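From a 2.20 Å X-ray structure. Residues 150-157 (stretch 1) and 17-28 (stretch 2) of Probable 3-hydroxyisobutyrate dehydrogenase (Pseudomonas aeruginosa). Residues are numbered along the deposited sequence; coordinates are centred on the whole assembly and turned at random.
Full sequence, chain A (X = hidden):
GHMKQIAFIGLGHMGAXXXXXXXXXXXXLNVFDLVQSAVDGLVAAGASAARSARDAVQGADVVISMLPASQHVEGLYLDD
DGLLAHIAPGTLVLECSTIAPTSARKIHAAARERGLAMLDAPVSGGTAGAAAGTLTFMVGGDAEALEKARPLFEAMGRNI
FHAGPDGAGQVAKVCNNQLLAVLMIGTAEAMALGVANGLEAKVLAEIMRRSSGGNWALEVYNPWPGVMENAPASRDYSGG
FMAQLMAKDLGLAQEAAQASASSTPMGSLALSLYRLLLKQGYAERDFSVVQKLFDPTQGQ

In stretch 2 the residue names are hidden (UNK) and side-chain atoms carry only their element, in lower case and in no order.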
ATOM      1  N   ARG A 150     -35.002 -22.172  -5.742  1.00 63.13           N
ATOM      2  CA  ARG A 150     -35.344 -20.872  -6.308  1.00 61.82           C
ATOM      3  C   ARG A 150     -36.484 -20.122  -5.582  1.00 61.10           C
ATOM      4  O   ARG A 150     -36.262 -18.988  -5.142  1.00 58.76           O
ATOM      5  CB  ARG A 150     -35.549 -20.923  -7.821  1.00 63.57           C
ATOM      6  CG  ARG A 150     -35.768 -19.534  -8.375  1.00 64.17           C
ATOM      7  CD  ARG A 150     -35.907 -19.507  -9.878  1.00 66.37           C
ATOM      8  NE  ARG A 150     -34.665 -19.850 -10.552  1.00 67.54           N
ATOM      9  CZ  ARG A 150     -33.597 -19.058 -10.665  1.00 65.13           C
ATOM     10  NH1 ARG A 150     -33.567 -17.834 -10.131  1.00 63.15           N
ATOM     11  NH2 ARG A 150     -32.543 -19.510 -11.320  1.00 64.15           N
ATOM     12  N   PRO A 151     -37.682 -20.751  -5.425  1.00 63.22           N
ATOM     13  CA  PRO A 151     -38.791 -20.051  -4.755  1.00 62.53           C
ATOM     14  C   PRO A 151     -38.442 -19.508  -3.364  1.00 59.88           C
ATOM     15  O   PRO A 151     -39.072 -18.545  -2.912  1.00 59.82           O
ATOM     16  CB  PRO A 151     -39.875 -21.133  -4.638  1.00 66.33           C
ATOM     17  CG  PRO A 151     -39.577 -22.109  -5.723  1.00 68.22           C
ATOM     18  CD  PRO A 151     -38.077 -22.111  -5.853  1.00 66.56           C
ATOM     19  N   LEU A 152     -37.463 -20.121  -2.694  1.00 57.91           N
ATOM     20  CA  LEU A 152     -37.013 -19.669  -1.368  1.00 55.17           C
ATOM     21  C   LEU A 152     -36.144 -18.407  -1.434  1.00 51.90           C
ATOM     22  O   LEU A 152     -36.265 -17.514  -0.588  1.00 50.02           O
ATOM     23  CB  LEU A 152     -36.246 -20.772  -0.636  1.00 55.30           C
ATOM     24  CG  LEU A 152     -37.019 -22.000  -0.168  1.00 59.13           C
ATOM     25  CD1 LEU A 152     -36.035 -23.053   0.275  1.00 60.81           C
ATOM     26  CD2 LEU A 152     -37.942 -21.629   0.957  1.00 60.99           C
ATOM     27  N   PHE A 153     -35.259 -18.371  -2.433  1.00 50.87           N
ATOM     28  CA  PHE A 153     -34.416 -17.211  -2.732  1.00 48.02           C
ATOM     29  C   PHE A 153     -35.267 -16.042  -3.178  1.00 48.61           C
ATOM     30  O   PHE A 153     -35.011 -14.908  -2.796  1.00 47.56           O
ATOM     31  CB  PHE A 153     -33.447 -17.543  -3.859  1.00 47.04           C
ATOM     32  CG  PHE A 153     -32.345 -18.474  -3.467  1.00 45.07           C
ATOM     33  CD1 PHE A 153     -31.895 -19.441  -4.357  1.00 45.71           C
ATOM     34  CD2 PHE A 153     -31.758 -18.396  -2.219  1.00 43.75           C
ATOM     35  CE1 PHE A 153     -30.849 -20.301  -4.021  1.00 45.25           C
ATOM     36  CE2 PHE A 153     -30.727 -19.264  -1.861  1.00 45.47           C
ATOM     37  CZ  PHE A 153     -30.269 -20.219  -2.777  1.00 45.39           C
ATOM     38  N   GLU A 154     -36.270 -16.325  -4.008  1.00 51.11           N
ATOM     39  CA  GLU A 154     -37.244 -15.318  -4.426  1.00 52.51           C
ATOM     40  C   GLU A 154     -38.080 -14.738  -3.283  1.00 52.73           C
ATOM     41  O   GLU A 154     -38.531 -13.601  -3.360  1.00 53.93           O
ATOM     42  CB  GLU A 154     -38.140 -15.880  -5.514  1.00 55.03           C
ATOM     43  CG  GLU A 154     -37.350 -16.290  -6.734  1.00 56.33           C
ATOM     44  CD  GLU A 154     -38.214 -16.588  -7.920  1.00 60.28           C
ATOM     45  OE1 GLU A 154     -39.441 -16.686  -7.750  1.00 60.76           O
ATOM     46  OE2 GLU A 154     -37.657 -16.713  -9.032  1.00 62.86           O
ATOM     47  N   ALA A 155     -38.258 -15.497  -2.216  1.00 52.08           N
ATOM     48  CA  ALA A 155     -38.968 -14.993  -1.058  1.00 52.32           C
ATOM     49  C   ALA A 155     -38.080 -14.058  -0.222  1.00 50.42           C
ATOM     50  O   ALA A 155     -38.572 -13.094   0.379  1.00 49.26           O
ATOM     51  CB  ALA A 155     -39.449 -16.152  -0.211  1.00 52.67           C
HETATM   52  N   MSE A 156     -36.783 -14.364  -0.162  1.00 49.43           N
HETATM   53  CA  MSE A 156     -35.862 -13.590   0.684  1.00 48.96           C
HETATM   54  C   MSE A 156     -35.099 -12.494  -0.058  1.00 47.65           C
HETATM   55  O   MSE A 156     -34.475 -11.630   0.576  1.00 46.71           O
HETATM   56  CB  MSE A 156     -34.853 -14.505   1.386  1.00 48.13           C
HETATM   57  CG  MSE A 156     -35.422 -15.369   2.520  1.00 47.47           C
HETATM   58 SE   MSE A 156     -34.020 -16.649   3.101  0.85 52.66          SE
HETATM   59  CE  MSE A 156     -33.857 -17.748   1.491  1.00 38.05           C
ATOM     60  N   GLY A 157     -35.161 -12.518  -1.384  1.00 47.66           N
ATOM     61  CA  GLY A 157     -34.236 -11.723  -2.184  1.00 47.48           C
ATOM     62  C   GLY A 157     -34.738 -11.346  -3.557  1.00 48.03           C
ATOM     63  O   GLY A 157     -35.896 -11.606  -3.890  1.00 50.19           O
ATOM     64  N   UNK A  17     -34.536 -11.155   9.837  1.00 34.47           N
ATOM     65  CA  UNK A  17     -35.464 -10.693   8.796  1.00 35.45           C
ATOM     66  C   UNK A  17     -35.579 -11.638   7.595  1.00 36.11           C
ATOM     67  O   UNK A  17     -36.644 -11.704   6.987  1.00 37.46           O
ATOM     68  c   UNK A  17     -34.891  -9.316   8.359  1.00 34.46           C
ATOM     69  c   UNK A  17     -33.469  -9.334   8.760  1.00 34.03           C
ATOM     70  c   UNK A  17     -33.364 -10.269   9.970  1.00 34.96           C
ATOM     71  N   UNK A  18     -34.510 -12.355   7.262  1.00 35.84           N
ATOM     72  CA  UNK A  18     -34.567 -13.368   6.199  1.00 37.93           C
ATOM     73  C   UNK A  18     -35.564 -14.473   6.559  1.00 38.35           C
ATOM     74  O   UNK A  18     -36.376 -14.852   5.729  1.00 39.27           O
ATOM     75  c   UNK A  18     -33.184 -13.980   5.914  1.00 36.63           C
ATOM     76 se   UNK A  18     -30.354 -13.773   5.384  0.85 41.84          SE
ATOM     77  c   UNK A  18     -30.745 -15.244   4.150  1.00 36.31           C
ATOM     78  c   UNK A  18     -32.151 -12.997   5.383  1.00 35.10           C
ATOM     79  N   UNK A  19     -35.507 -14.968   7.800  1.00 38.35           N
ATOM     80  CA  UNK A  19     -36.412 -16.030   8.242  1.00 39.24           C
ATOM     81  C   UNK A  19     -37.839 -15.497   8.365  1.00 39.42           C
ATOM     82  O   UNK A  19     -38.798 -16.191   8.039  1.00 40.03           O
ATOM     83  c   UNK A  19     -35.949 -16.642   9.553  1.00 39.75           C
ATOM     84  N   UNK A  20     -37.966 -14.239   8.792  1.00 38.39           N
ATOM     85  CA  UNK A  20     -39.275 -13.592   8.863  1.00 38.96           C
ATOM     86  C   UNK A  20     -39.890 -13.470   7.489  1.00 40.51           C
ATOM     87  O   UNK A  20     -41.086 -13.702   7.341  1.00 41.42           O
ATOM     88  c   UNK A  20     -39.197 -12.194   9.529  1.00 38.33           C
ATOM     89  o   UNK A  20     -38.625 -12.355  10.829  1.00 39.26           O
ATOM     90  c   UNK A  20     -40.589 -11.543   9.651  1.00 36.93           C
ATOM     91  N   UNK A  21     -39.076 -13.118   6.486  1.00 40.75           N
ATOM     92  CA  UNK A  21     -39.576 -13.079   5.115  1.00 42.81           C
ATOM     93  C   UNK A  21     -40.090 -14.399   4.560  1.00 44.22           C
ATOM     94  O   UNK A  21     -41.100 -14.414   3.834  1.00 45.81           O
ATOM     95  n   UNK A  21     -37.427 -10.363   4.327  1.00 44.42           N
ATOM     96  c   UNK A  21     -38.598 -10.979   4.240  1.00 45.09           C
ATOM     97  o   UNK A  21     -39.679 -10.388   4.302  1.00 48.48           O
ATOM     98  c   UNK A  21     -38.571 -12.452   4.152  1.00 42.79           C
ATOM     99  N   UNK A  22     -39.412 -15.491   4.912  1.00 43.94           N
ATOM    100  CA  UNK A  22     -39.920 -16.839   4.599  1.00 45.47           C
ATOM    101  C   UNK A  22     -41.305 -17.085   5.196  1.00 47.31           C
ATOM    102  O   UNK A  22     -42.195 -17.548   4.499  1.00 48.91           O
ATOM    103  c   UNK A  22     -36.725 -19.043   4.603  1.00 43.76           C
ATOM    104  c   UNK A  22     -37.957 -18.041   2.675  1.00 40.88           C
ATOM    105  c   UNK A  22     -38.921 -17.921   5.003  1.00 44.99           C
ATOM    106  c   UNK A  22     -37.637 -17.908   4.164  1.00 43.58           C
ATOM    107  N   UNK A  23     -41.485 -16.748   6.473  1.00 47.36           N
ATOM    108  CA  UNK A  23     -42.804 -16.767   7.125  1.00 48.78           C
ATOM    109  C   UNK A  23     -43.863 -15.948   6.371  1.00 50.57           C
ATOM    110  O   UNK A  23     -44.997 -16.389   6.221  1.00 52.31           O
ATOM    111  c   UNK A  23     -42.895 -18.376   9.768  1.00 47.62           C
ATOM    112  c   UNK A  23     -42.138 -17.077   9.661  1.00 47.13           C
ATOM    113  c   UNK A  23     -42.707 -16.212   8.548  1.00 47.71           C
ATOM    114  c   UNK A  23     -42.144 -16.315  10.981  1.00 45.17           C
ATOM    115  N   UNK A  24     -43.508 -14.743   5.928  1.00 48.89           N
ATOM    116  CA  UNK A  24     -44.476 -13.890   5.254  1.00 50.94           C
ATOM    117  C   UNK A  24     -44.867 -14.511   3.912  1.00 52.27           C
ATOM    118  O   UNK A  24     -46.007 -14.371   3.469  1.00 53.61           O
ATOM    119  c   UNK A  24     -42.451 -10.736   6.013  1.00 55.29           C
ATOM    120  n   UNK A  24     -43.159  -8.962   7.717  1.00 57.73           N
ATOM    121  c   UNK A  24     -43.909 -12.480   5.028  1.00 50.95           C
ATOM    122  c   UNK A  24     -42.643  -9.247   6.336  1.00 57.61           C
ATOM    123  c   UNK A  24     -43.671 -11.626   6.285  1.00 51.55           C
ATOM    124  N   UNK A  25     -43.902 -15.179   3.272  1.00 51.46           N
ATOM    125  CA  UNK A  25     -44.119 -15.985   2.060  1.00 53.17           C
ATOM    126  C   UNK A  25     -44.978 -17.254   2.290  1.00 56.10           C
ATOM    127  O   UNK A  25     -45.399 -17.882   1.340  1.00 59.07           O
ATOM    128  c   UNK A  25     -42.800 -16.360   1.448  1.00 52.25           C
ATOM    129  N   UNK A  26     -45.208 -17.641   3.539  1.00 55.33           N
ATOM    130  CA  UNK A  26     -46.107 -18.746   3.832  1.00 58.34           C
ATOM    131  C   UNK A  26     -45.438 -20.067   4.182  1.00 58.76           C
ATOM    132  O   UNK A  26     -46.109 -21.078   4.314  1.00 60.66           O
ATOM    133  N   UNK A  27     -44.116 -20.080   4.311  1.00 56.29           N
ATOM    134  CA  UNK A  27     -43.448 -21.295   4.774  1.00 56.90           C
ATOM    135  C   UNK A  27     -43.649 -21.516   6.269  1.00 56.89           C
ATOM    136  O   UNK A  27     -43.919 -20.566   7.017  1.00 55.32           O
ATOM    137  c   UNK A  27     -41.744 -21.224   2.944  1.00 55.54           C
ATOM    138  c   UNK A  27     -41.606 -22.363   0.808  1.00 58.44           C
ATOM    139  c   UNK A  27     -41.796 -22.397   2.187  1.00 56.87           C
ATOM    140  c   UNK A  27     -41.518 -20.007   2.279  1.00 53.88           C
ATOM    141  c   UNK A  27     -41.347 -19.968   0.892  1.00 53.40           C
ATOM    142  c   UNK A  27     -41.393 -21.153   0.177  1.00 55.78           C
ATOM    143  c   UNK A  27     -41.963 -21.262   4.428  1.00 54.88           C
ATOM    144  o   UNK A  27     -41.228 -21.138  -1.172  1.00 57.36           O
ATOM    145  N   UNK A  28     -43.536 -22.780   6.685  1.00 58.44           N
ATOM    146  CA  UNK A  28     -43.495 -23.151   8.100  1.00 58.09           C
ATOM    147  C   UNK A  28     -42.034 -23.230   8.521  1.00 56.19           C
ATOM    148  O   UNK A  28     -41.228 -23.925   7.876  1.00 56.39           O
ATOM    149  c   UNK A  28     -46.085 -26.055   8.004  1.00 70.26           C
ATOM    150  c   UNK A  28     -46.493 -23.610   8.098  1.00 62.63           C
ATOM    151  c   UNK A  28     -44.176 -24.507   8.333  1.00 62.14           C
ATOM    152  c   UNK A  28     -45.531 -24.697   7.661  1.00 64.36           C
TER

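Position 17 carries three carbons that close a ring onto its own backbone N, and it stays clear of stretch 1; it is Pro17. At 18 an unbranched chain runs through two carbons and a selenium to a last carbon, which lies 3.7 Å from Met156 SE, while the backbone O of 18 sits 3.4 Å from Met156 CG. Selenium in this place identifies selenomethionine, Met18. Position 19 has a single carbon, pointing away from stretch 1, and is Ala19. At 20 one carbon bears an oxygen and a carbon, the β-branched pattern of Thr20, which is out of reach of the other helix.

The side chain of 21 has two carbons, the second carrying one oxygen and one nitrogen; the CB of 21 points toward stretch 1 and lies 3.8 Å from Ala155 O. This short amide is Asn21, whose ND2 is hydrogen-bonded elsewhere in the structure. Position 22 has four carbons forked at the second. Although its CA-to-CB bond points sideways, the end of the side chain comes nearer, and one branch-end carbon of 22 lies 3.7 Å from Met156 CG, 3.8 Å from Ala155 CB and 4.0 Å from Leu152 CD2; the fork makes it Leu22, and this carbon is CD2.

Position 23 repeats the four-carbon fork but makes no contact, and is Leu23. At 24 four carbons in a row end in nitrogen, giving Lys24, also clear of stretch 1. The lone side-chain carbon of 25 packs 3.7 Å from Ala155 CB; this is Ala25. Position 26 has no side-chain atoms. Its phi of 103° would jam a CB against the preceding carbonyl O, as expected for Gly26, which closes the helix in a Schellman motif.

At 27 one carbon leads to a six-carbon ring bearing an oxygen. Leu152 CD2 lies over one face of the ring, 3.7 Å from its centroid, in a CH-pi contact; Ala155 CB sits at the edge, and Pro151 CB is 3.7 Å from the ring oxygen of 27. This is Tyr27, with CE1 4.4 Å from Ala155 CB. Position 28, with four carbons forked at the second, is the exposed Leu28, beyond reach.

The two helix axes approach to 8.9 Å at an angle of 111°, and 420 Å² is buried between the stretches. Across the contact, Ala155 CA lies 6.0 Å from Leu22 CA and Met156 CA 5.7 Å from Met18 CA. No hydrogen bond crosses the contact: it rests on apolar packing, with Leu22 reaching Leu152, Ala155 and Met156, the selenomethionines meeting beside it, and the Tyr27 ring packing against Leu152 just beyond the helix.

Stretch 2, residues 17-28: PMATNLLKAGYL
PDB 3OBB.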